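Local coordinates for putative major capsid protein (Cafeteriavirus-dependent mavirus, PDB 6G44) that probably forms the icosahedral shell of the virophage, as a double jelly-roll major capsid protein that assembles into trimers, at residues N85-K99 with E239-V251. Sequence-based numbering, arbitrary orientation. Where two conformers were deposited one is given.
With SO4 (sulfate ion), chain F.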
ATOM      1  N   ASN C  85       9.023   0.760  38.406  1.00 16.21           N
ATOM      2  CA  ASN C  85       7.927  -0.118  38.901  1.00 17.01           C
ATOM      3  C   ASN C  85       7.673  -1.320  37.986  1.00 16.26           C
ATOM      4  O   ASN C  85       6.597  -1.917  38.036  1.00 16.75           O
ATOM      5  CB  ASN C  85       6.600   0.628  39.162  1.00 17.65           C
ATOM      6  CG  ASN C  85       6.745   1.801  40.117  1.00 18.42           C
ATOM      7  OD1 ASN C  85       7.702   1.864  40.910  1.00 20.65           O
ATOM      8  ND2 ASN C  85       5.821   2.749  40.025  1.00 19.65           N
ATOM      9  N   ILE C  86       8.683  -1.707  37.207  1.00 16.64           N
ATOM     10  CA  ILE C  86       8.604  -2.872  36.341  1.00 16.69           C
ATOM     11  C   ILE C  86       8.977  -4.111  37.132  1.00 16.94           C
ATOM     12  O   ILE C  86      10.051  -4.166  37.710  1.00 17.37           O
ATOM     13  CB  ILE C  86       9.563  -2.747  35.139  1.00 16.95           C
ATOM     14  CG1 ILE C  86       9.307  -1.450  34.354  1.00 17.08           C
ATOM     15  CG2 ILE C  86       9.426  -3.953  34.211  1.00 16.88           C
ATOM     16  CD1 ILE C  86      10.396  -1.148  33.356  1.00 17.47           C
ATOM     17  N   LEU C  87       8.108  -5.119  37.108  1.00 16.68           N
ATOM     18  CA  LEU C  87       8.383  -6.398  37.792  1.00 17.91           C
ATOM     19  C   LEU C  87       9.778  -6.895  37.444  1.00 18.49           C
ATOM     20  O   LEU C  87      10.198  -6.884  36.286  1.00 17.05           O
ATOM     21  CB  LEU C  87       7.333  -7.451  37.422  1.00 18.71           C
ATOM     22  CG  LEU C  87       7.404  -8.767  38.220  1.00 20.40           C
ATOM     23  CD1 LEU C  87       6.935  -8.560  39.650  1.00 22.06           C
ATOM     24  CD2 LEU C  87       6.558  -9.824  37.528  1.00 20.60           C
ATOM     25  N   ALA C  88      10.533  -7.351  38.447  1.00 19.44           N
ATOM     26  CA  ALA C  88      11.874  -7.835  38.207  1.00 20.87           C
ATOM     27  C   ALA C  88      11.858  -8.993  37.216  1.00 20.89           C
ATOM     28  O   ALA C  88      10.902  -9.749  37.169  1.00 22.20           O
ATOM     29  CB  ALA C  88      12.513  -8.274  39.525  1.00 21.92           C
ATOM     30  N   ASP C  89      12.924  -9.101  36.427  1.00 23.63           N
ATOM     31  CA  ASP C  89      13.087 -10.157  35.402  1.00 26.17           C
ATOM     32  C   ASP C  89      12.142 -10.015  34.200  1.00 25.39           C
ATOM     33  O   ASP C  89      11.912 -10.980  33.482  1.00 27.04           O
ATOM     34  CB  ASP C  89      12.996 -11.584  35.996  1.00 31.17           C
ATOM     35  CG  ASP C  89      13.996 -11.810  37.120  1.00 36.04           C
ATOM     36  OD1 ASP C  89      15.198 -11.513  36.910  1.00 40.39           O
ATOM     37  OD2 ASP C  89      13.578 -12.272  38.209  1.00 41.37           O
ATOM     38  N   SER C  90      11.610  -8.814  33.970  1.00 22.20           N
ATOM     39  CA  SER C  90      10.739  -8.584  32.812  1.00 20.99           C
ATOM     40  C   SER C  90      11.577  -8.412  31.553  1.00 19.72           C
ATOM     41  O   SER C  90      12.500  -7.606  31.531  1.00 20.09           O
ATOM     42  CB  SER C  90       9.889  -7.337  33.009  1.00 18.93           C
ATOM     43  OG  SER C  90       8.892  -7.504  34.009  1.00 19.36           O
ATOM     44  N   SER C  91      11.246  -9.152  30.490  1.00 20.22           N
ATOM     45  CA  SER C  91      11.990  -9.027  29.235  1.00 19.44           C
ATOM     46  C   SER C  91      11.794  -7.665  28.556  1.00 18.12           C
ATOM     47  O   SER C  91      12.715  -7.141  27.926  1.00 18.36           O
ATOM     48  CB  SER C  91      11.648 -10.159  28.260  1.00 20.87           C
ATOM     49  OG  SER C  91      10.399  -9.966  27.596  1.00 22.86           O
ATOM     50  N   LEU C  92      10.576  -7.132  28.691  1.00 16.43           N
ATOM     51  CA  LEU C  92      10.117  -5.897  28.014  1.00 15.56           C
ATOM     52  C   LEU C  92      10.059  -6.029  26.487  1.00 15.83           C
ATOM     53  O   LEU C  92       9.858  -5.042  25.796  1.00 14.70           O
ATOM     54  CB  LEU C  92      10.935  -4.674  28.419  1.00 15.73           C
ATOM     55  CG  LEU C  92      10.863  -4.367  29.927  1.00 15.88           C
ATOM     56  CD1 LEU C  92      11.788  -3.204  30.249  1.00 16.70           C
ATOM     57  CD2 LEU C  92       9.449  -4.070  30.376  1.00 16.89           C
ATOM     58  N   LYS C  93      10.176  -7.253  25.974  1.00 16.15           N
ATOM     59  CA  LYS C  93      10.279  -7.407  24.532  0.50 16.07           C
ATOM     60  C   LYS C  93       8.979  -6.941  23.872  1.00 14.36           C
ATOM     61  O   LYS C  93       7.887  -7.366  24.237  1.00 14.62           O
ATOM     62  CB  LYS C  93      10.624  -8.844  24.144  0.50 16.86           C
ATOM     63  CG  LYS C  93      10.800  -9.099  22.643  0.50 17.09           C
ATOM     64  CD  LYS C  93      11.786  -8.166  21.959  0.50 17.50           C
ATOM     65  CE  LYS C  93      12.047  -8.621  20.525  0.50 18.04           C
ATOM     66  NZ  LYS C  93      12.711  -9.962  20.467  0.50 18.74           N
ATOM     67  N   ASP C  94       9.143  -6.038  22.905  1.00 13.66           N
ATOM     68  CA  ASP C  94       8.019  -5.497  22.122  1.00 13.46           C
ATOM     69  C   ASP C  94       6.968  -4.773  22.964  1.00 12.22           C
ATOM     70  O   ASP C  94       5.780  -4.745  22.639  1.00 11.65           O
ATOM     71  CB  ASP C  94       7.386  -6.595  21.226  1.00 12.97           C
ATOM     72  CG  ASP C  94       8.362  -7.172  20.209  1.00 14.19           C
ATOM     73  OD1 ASP C  94       9.213  -6.438  19.691  1.00 13.36           O
ATOM     74  OD2 ASP C  94       8.241  -8.378  19.893  1.00 16.90           O
ATOM     75  N   GLN C  95       7.395  -4.167  24.075  1.00 11.94           N
ATOM     76  CA  GLN C  95       6.445  -3.549  24.996  1.00 11.84           C
ATOM     77  C   GLN C  95       6.629  -2.052  25.256  1.00 11.60           C
ATOM     78  O   GLN C  95       5.737  -1.444  25.853  1.00 11.90           O
ATOM     79  CB  GLN C  95       6.493  -4.293  26.336  1.00 12.42           C
ATOM     80  CG  GLN C  95       5.801  -5.637  26.216  1.00 12.41           C
ATOM     81  CD  GLN C  95       5.938  -6.509  27.443  1.00 13.34           C
ATOM     82  OE1 GLN C  95       7.027  -6.635  27.999  1.00 15.17           O
ATOM     83  NE2 GLN C  95       4.828  -7.141  27.846  1.00 14.84           N
ATOM     84  N   ILE C  96       7.707  -1.439  24.778  1.00 11.38           N
ATOM     85  CA  ILE C  96       8.009  -0.032  25.046  0.70 12.34           C
ATOM     86  C   ILE C  96       8.156   0.717  23.729  1.00 11.40           C
ATOM     87  O   ILE C  96       8.816   0.231  22.796  1.00 11.78           O
ATOM     88  CB  ILE C  96       9.352   0.128  25.823  0.70 13.19           C
ATOM     89  CG1 ILE C  96       9.354  -0.685  27.119  0.70 14.45           C
ATOM     90  CG2 ILE C  96       9.641   1.595  26.127  0.70 13.11           C
ATOM     91  CD1 ILE C  96       8.286  -0.290  28.114  0.70 15.06           C
ATOM     92  N   GLY C  97       7.579   1.897  23.666  1.00 11.09           N
ATOM     93  CA  GLY C  97       7.777   2.780  22.536  1.00 10.71           C
ATOM     94  C   GLY C  97       7.269   4.147  22.831  1.00 10.67           C
ATOM     95  O   GLY C  97       7.219   4.582  23.999  1.00 10.70           O
ATOM     96  N   LEU C  98       6.837   4.841  21.782  1.00 10.09           N
ATOM     97  CA  LEU C  98       6.265   6.163  21.900  1.00 10.14           C
ATOM     98  C   LEU C  98       4.810   6.201  21.442  1.00 10.28           C
ATOM     99  O   LEU C  98       4.398   5.389  20.595  1.00  9.94           O
ATOM    100  CB  LEU C  98       7.099   7.188  21.118  1.00 10.60           C
ATOM    101  CG  LEU C  98       8.566   7.310  21.513  1.00 10.83           C
ATOM    102  CD1 LEU C  98       9.315   8.256  20.600  1.00 11.38           C
ATOM    103  CD2 LEU C  98       8.739   7.743  22.963  1.00 10.69           C
ATOM    104  N   LYS C  99       4.050   7.138  22.002  1.00 10.15           N
ATOM    105  CA  LYS C  99       2.685   7.410  21.543  1.00 10.33           C
ATOM    106  C   LYS C  99       2.721   8.016  20.146  1.00 10.33           C
ATOM    107  O   LYS C  99       3.781   8.459  19.687  1.00 11.75           O
ATOM    108  CB  LYS C  99       1.938   8.289  22.554  1.00 11.01           C
ATOM    109  CG  LYS C  99       1.710   7.561  23.879  1.00 11.70           C
ATOM    110  CD  LYS C  99       0.820   8.343  24.813  1.00 11.70           C
ATOM    111  CE  LYS C  99       0.559   7.588  26.102  1.00 12.29           C
ATOM    112  NZ  LYS C  99      -0.384   8.337  26.958  1.00 12.74           N
ATOM    113  N   GLU C 239       3.321  11.193  29.983  1.00 14.27           N
ATOM    114  CA  GLU C 239       1.970  10.882  29.508  1.00 15.29           C
ATOM    115  C   GLU C 239       1.723  11.320  28.064  1.00 14.22           C
ATOM    116  O   GLU C 239       0.843  10.804  27.404  1.00 14.70           O
ATOM    117  CB  GLU C 239       0.922  11.535  30.430  1.00 18.24           C
ATOM    118  CG  GLU C 239      -0.499  11.148  30.119  1.00 21.90           C
ATOM    119  CD  GLU C 239      -1.472  11.380  31.256  1.00 26.13           C
ATOM    120  OE1 GLU C 239      -1.111  12.069  32.242  1.00 30.01           O
ATOM    121  OE2 GLU C 239      -2.620  10.883  31.138  1.00 28.97           O
ATOM    122  N   ASN C 240       2.445  12.325  27.595  1.00 12.95           N
ATOM    123  CA  ASN C 240       2.325  12.750  26.212  1.00 12.89           C
ATOM    124  C   ASN C 240       3.151  11.947  25.236  1.00 12.97           C
ATOM    125  O   ASN C 240       2.728  11.788  24.086  1.00 14.12           O
ATOM    126  CB  ASN C 240       2.585  14.241  26.098  1.00 13.03           C
ATOM    127  CG  ASN C 240       1.452  15.049  26.692  1.00 13.65           C
ATOM    128  OD1 ASN C 240       0.315  14.586  26.759  1.00 14.83           O
ATOM    129  ND2 ASN C 240       1.751  16.268  27.114  1.00 13.64           N
ATOM    130  N   MET C 241       4.266  11.406  25.668  1.00 11.95           N
ATOM    131  CA  MET C 241       5.258  10.784  24.764  1.00 12.45           C
ATOM    132  C   MET C 241       5.382   9.275  24.855  1.00 12.00           C
ATOM    133  O   MET C 241       5.623   8.651  23.848  1.00 12.32           O
ATOM    134  CB  MET C 241       6.657  11.383  24.985  1.00 12.39           C
ATOM    135  CG  MET C 241       6.715  12.868  24.752  1.00 12.97           C
ATOM    136  SD  MET C 241       8.388  13.506  24.694  1.00 14.23           S
ATOM    137  CE  MET C 241       8.962  13.109  26.328  1.00 13.19           C
ATOM    138  N   ILE C 242       5.344   8.698  26.059  1.00 11.38           N
ATOM    139  CA  ILE C 242       5.775   7.351  26.317  1.00 11.73           C
ATOM    140  C   ILE C 242       4.616   6.361  26.295  1.00 11.47           C
ATOM    141  O   ILE C 242       3.590   6.559  26.918  1.00 11.72           O
ATOM    142  CB  ILE C 242       6.509   7.289  27.693  1.00 12.64           C
ATOM    143  CG1 ILE C 242       7.685   8.289  27.708  1.00 13.01           C
ATOM    144  CG2 ILE C 242       6.959   5.870  28.035  1.00 13.01           C
ATOM    145  CD1 ILE C 242       8.836   7.946  26.773  1.00 14.01           C
ATOM    146  N   GLY C 243       4.809   5.301  25.524  1.00 10.77           N
ATOM    147  CA  GLY C 243       3.905   4.166  25.516  1.00 11.52           C
ATOM    148  C   GLY C 243       4.462   2.902  26.115  1.00 10.75           C
ATOM    149  O   GLY C 243       5.613   2.532  25.852  1.00 11.03           O
ATOM    150  N   ILE C 244       3.635   2.239  26.943  1.00 11.58           N
ATOM    151  CA  ILE C 244       3.992   0.985  27.613  1.00 11.71           C
ATOM    152  C   ILE C 244       2.831   0.030  27.410  1.00 11.27           C
ATOM    153  O   ILE C 244       1.699   0.360  27.733  1.00 11.74           O
ATOM    154  CB  ILE C 244       4.287   1.178  29.132  1.00 12.49           C
ATOM    155  CG1 ILE C 244       5.396   2.226  29.329  1.00 12.86           C
ATOM    156  CG2 ILE C 244       4.689  -0.153  29.726  1.00 12.68           C
ATOM    157  CD1 ILE C 244       5.617   2.651  30.768  1.00 13.21           C
ATOM    158  N   ALA C 245       3.125  -1.140  26.838  1.00 11.31           N
ATOM    159  CA  ALA C 245       2.121  -2.180  26.636  1.00 12.01           C
ATOM    160  C   ALA C 245       1.403  -2.529  27.943  1.00 12.69           C
ATOM    161  O   ALA C 245       1.996  -2.519  29.032  1.00 13.11           O
ATOM    162  CB  ALA C 245       2.739  -3.421  26.045  1.00 12.05           C
ATOM    163  N   ASP C 246       0.118  -2.817  27.811  1.00 12.39           N
ATOM    164  CA  ASP C 246      -0.750  -3.107  28.948  1.00 14.10           C
ATOM    165  C   ASP C 246      -0.493  -4.442  29.600  1.00 14.87           C
ATOM    166  O   ASP C 246      -1.081  -4.681  30.655  1.00 17.85           O
ATOM    167  CB  ASP C 246      -2.205  -2.927  28.508  1.00 14.49           C
ATOM    168  CG  ASP C 246      -2.472  -1.502  28.080  1.00 15.36           C
ATOM    169  OD1 ASP C 246      -2.570  -0.625  28.993  1.00 17.63           O
ATOM    170  OD2 ASP C 246      -2.471  -1.203  26.855  1.00 13.54           O
ATOM    171  N   ASP C 247       0.357  -5.296  29.019  1.00 14.21           N
ATOM    172  CA  ASP C 247       0.741  -6.558  29.641  1.00 14.48           C
ATOM    173  C   ASP C 247       2.136  -6.566  30.261  1.00 14.84           C
ATOM    174  O   ASP C 247       2.587  -7.632  30.700  1.00 17.23           O
ATOM    175  CB  ASP C 247       0.490  -7.768  28.730  1.00 14.77           C
ATOM    176  CG  ASP C 247       1.331  -7.810  27.453  1.00 16.07           C
ATOM    177  OD1 ASP C 247       1.940  -6.784  27.051  1.00 15.02           O
ATOM    178  OD2 ASP C 247       1.341  -8.922  26.835  1.00 16.88           O
ATOM    179  N   VAL C 248       2.778  -5.405  30.387  1.00 14.03           N
ATOM    180  CA  VAL C 248       3.978  -5.302  31.229  1.00 14.21           C
ATOM    181  C   VAL C 248       3.517  -5.434  32.679  1.00 14.64           C
ATOM    182  O   VAL C 248       2.569  -4.789  33.092  1.00 16.14           O
ATOM    183  CB  VAL C 248       4.726  -3.965  31.042  1.00 13.57           C
ATOM    184  CG1 VAL C 248       5.945  -3.858  31.971  1.00 13.71           C
ATOM    185  CG2 VAL C 248       5.184  -3.815  29.588  1.00 13.78           C
ATOM    186  N   LYS C 249       4.211  -6.270  33.434  1.00 16.67           N
ATOM    187  CA  LYS C 249       3.835  -6.516  34.827  1.00 17.85           C
ATOM    188  C   LYS C 249       4.497  -5.496  35.763  1.00 17.68           C
ATOM    189  O   LYS C 249       5.632  -5.036  35.527  1.00 17.10           O
ATOM    190  CB  LYS C 249       4.220  -7.924  35.225  1.00 20.55           C
ATOM    191  CG  LYS C 249       3.505  -9.016  34.439  1.00 23.48           C
ATOM    192  CD  LYS C 249       3.935 -10.410  34.878  1.00 27.93           C
ATOM    193  CE  LYS C 249       3.081 -11.481  34.211  1.00 31.31           C
ATOM    194  NZ  LYS C 249       3.657 -12.847  34.370  1.00 35.54           N
ATOM    195  N   LEU C 250       3.767  -5.174  36.832  1.00 18.21           N
ATOM    196  CA  LEU C 250       4.155  -4.171  37.808  1.00 19.49           C
ATOM    197  C   LEU C 250       4.728  -4.820  39.071  1.00 21.13           C
ATOM    198  O   LEU C 250       4.319  -5.918  39.460  1.00 21.42           O
ATOM    199  CB  LEU C 250       2.936  -3.337  38.212  1.00 20.34           C
ATOM    200  CG  LEU C 250       2.351  -2.352  37.181  1.00 21.58           C
ATOM    201  CD1 LEU C 250       0.858  -2.114  37.401  1.00 23.15           C
ATOM    202  CD2 LEU C 250       3.086  -1.027  37.244  1.00 21.59           C
ATOM    203  N   VAL C 251       5.652  -4.115  39.712  1.00 20.83           N
ATOM    204  CA  VAL C 251       6.150  -4.451  41.061  0.50 21.13           C
ATOM    205  C   VAL C 251       4.945  -4.540  41.997  1.00 22.43           C
ATOM    206  O   VAL C 251       3.971  -3.779  41.839  1.00 21.14           O
ATOM    207  CB  VAL C 251       7.145  -3.367  41.568  0.50 20.15           C
ATOM    208  CG1 VAL C 251       7.460  -3.516  43.056  0.50 19.26           C
ATOM    209  CG2 VAL C 251       8.455  -3.433  40.801  0.50 19.35           C
TER
HETATM  210  S   SO4 F 603      15.960  -9.780  18.685  1.00 29.93           S
HETATM  211  O1  SO4 F 603      15.305  -8.922  19.700  1.00 28.31           O
HETATM  212  O2  SO4 F 603      15.244 -11.071  18.587  1.00 31.04           O
HETATM  213  O3  SO4 F 603      15.938  -9.077  17.378  1.00 32.92           O
HETATM  214  O4  SO4 F 603      17.317 -10.092  19.171  1.00 33.30           O
HETATM  215  O   HOH W   1       6.566  -7.748  32.524  1.00 20.22           O
HETATM  216  O   HOH W   2       4.780  -9.121  30.008  1.00 31.48           O
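Ile96-Leu98 and Ile242-Ile244 pair as a two-stranded antiparallel ribbon lying over strands 74-84 and 195-205 of the first jelly roll. Gly97 and Gly243 form the hydrogen-bonded pair, with Gly97 N 3.0 Å from Gly243 O. Beside them Ile96 and Ile244 run side by side onto Ile83. Gln95 continues the ladder through its carbonyl, which takes the N-H of Ala245 in its plane. The Gln95 side chain, extended beyond CG (chi2 173°), lays CD against Val248 CG2 at 3.5 Å and sends NE2 to Asp247 OD1 at 3.0 Å. That bond reaches the carboxylate from above its plane, the two flat groups standing 85° apart; a water joins NE2 to Asp247 O, and Ala156 N also binds OD1. Beyond Val248, Leu87 N bonds to Lys249 O at 2.9 Å. At the other end of the ribbon, the outstretched Lys99 passes Ile242 O to put NZ 2.8 Å from Glu239 O, in the helix preceding the strand; Lys347 O is a second acceptor. Backbone bonds thus set the register, while an amide and an ammonium group tie in the flanking turn and helix end.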